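Local coordinates for protein ofchtiv-allosamidin (PDB 6JMB) that probably hydrolyses the beta-1,4 linkages of chitin as an insect group IV chitinase of glycosyl hydrolase family 18, and binds the inhibitor allosamidin, at residues T203-A207 with A307-Y311. Numbering follows the deposited sequence.
Sequences TGHNA and AKVPY
Residues 203-207 are irregular: extended through His205, then turning at Asn206 (phi/psi -66/-38), while 307-311 pass from a turn into the strand that begins at Val309. No direct hydrogen bond links the two segments, and the nearest CA atoms, those of His205 and Val309, stand 7.6 Å apart, so the join rests mainly on the His205 side chain, with a water bridge and one backbone carbonyl. Lys308, at phi/psi 68/38, takes a left-handed conformation and forms with Val309 a G1 beta bulge opposite Asp304. His205 (chi1 m) points its CB toward this strand. Val309 CG2 lies over one ring face, 3.5 Å from the His205 centroid and 11° off the normal, a CH-pi contact. His205 CD2 meets Ala307 CB at 3.7 Å, and His205 CE1 meets Tyr311 CD1 at 3.8 Å. A water bridges the segments, its O hydrogen-bonded to His205 ND1 (2.9 Å) and donating to Pro310 O (2.7 Å); His205 NE2 hydrogen-bonds Asp304. Ala207 O touches Val309 CG1 (3.5 Å). This buried packing joins the loop after strand 187-190 to the bulged antiparallel hairpin 300-314, part of the small alpha+beta insertion beside the family 18 TIM barrel.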
# COMPACT_ATOMS: atom_id res chain seq x y z
N THR A 203 -0.95 18.04 -12.27
CA THR A 203 -0.73 17.69 -10.87
C THR A 203 -2.01 17.16 -10.26
O THR A 203 -3.12 17.49 -10.68
CB THR A 203 -0.27 18.92 -10.08
OG1 THR A 203 -1.28 19.94 -10.17
CG2 THR A 203 1.05 19.46 -10.61
N GLY A 204 -1.86 16.30 -9.26
CA GLY A 204 -3.01 15.73 -8.58
C GLY A 204 -2.54 15.06 -7.31
O GLY A 204 -1.34 14.84 -7.10
N HIS A 205 -3.50 14.75 -6.45
CA HIS A 205 -3.17 14.22 -5.14
C HIS A 205 -2.98 12.71 -5.19
O HIS A 205 -3.68 11.99 -5.90
CB HIS A 205 -4.24 14.57 -4.11
CG HIS A 205 -4.44 16.05 -3.95
ND1 HIS A 205 -3.43 16.91 -3.58
CD2 HIS A 205 -5.55 16.82 -4.12
CE1 HIS A 205 -3.90 18.14 -3.52
NE2 HIS A 205 -5.19 18.11 -3.84
N ASN A 206 -2.01 12.25 -4.41
CA ASN A 206 -1.74 10.82 -4.30
C ASN A 206 -2.91 10.10 -3.64
O ASN A 206 -3.28 8.99 -4.05
CB ASN A 206 -0.46 10.66 -3.49
CG ASN A 206 0.04 9.23 -3.41
OD1 ASN A 206 -0.10 8.44 -4.35
ND2 ASN A 206 0.67 8.90 -2.29
N ALA A 207 -3.53 10.73 -2.65
CA ALA A 207 -4.63 10.10 -1.93
C ALA A 207 -5.65 11.14 -1.47
O ALA A 207 -5.88 11.30 -0.27
CB ALA A 207 -4.09 9.32 -0.73
N ALA A 307 -10.17 18.21 -0.87
CA ALA A 307 -9.63 16.85 -0.83
C ALA A 307 -9.09 16.46 0.54
O ALA A 307 -8.87 15.27 0.79
CB ALA A 307 -8.53 16.69 -1.88
N LYS A 308 -8.87 17.43 1.43
CA LYS A 308 -8.39 17.20 2.80
C LYS A 308 -6.95 16.67 2.84
O LYS A 308 -6.61 15.83 3.67
CB LYS A 308 -9.33 16.30 3.62
CG LYS A 308 -10.81 16.60 3.43
CD LYS A 308 -11.16 18.02 3.83
CE LYS A 308 -12.64 18.28 3.57
NZ LYS A 308 -13.02 19.68 3.93
N VAL A 309 -6.11 17.18 1.94
CA VAL A 309 -4.70 16.77 1.88
C VAL A 309 -3.84 17.97 1.58
O VAL A 309 -4.27 18.95 0.95
CB VAL A 309 -4.47 15.70 0.79
CG1 VAL A 309 -5.07 14.37 1.20
CG2 VAL A 309 -5.01 16.17 -0.55
N PRO A 310 -2.58 17.92 2.02
CA PRO A 310 -1.65 19.01 1.74
C PRO A 310 -0.90 18.79 0.43
O PRO A 310 -0.78 17.68 -0.09
CB PRO A 310 -0.65 18.90 2.90
CG PRO A 310 -0.56 17.41 3.11
CD PRO A 310 -1.97 16.89 2.89
N TYR A 311 -0.38 19.89 -0.09
CA TYR A 311 0.55 19.84 -1.21
C TYR A 311 1.52 20.99 -1.04
O TYR A 311 1.28 21.93 -0.28
CB TYR A 311 -0.18 19.89 -2.56
CG TYR A 311 -0.99 21.14 -2.80
CD1 TYR A 311 -2.24 21.31 -2.22
CD2 TYR A 311 -0.50 22.17 -3.60
CE1 TYR A 311 -2.99 22.46 -2.43
CE2 TYR A 311 -1.24 23.32 -3.81
CZ TYR A 311 -2.47 23.46 -3.23
OH TYR A 311 -3.21 24.61 -3.45
O HOH W 1 -1.83 15.65 -1.58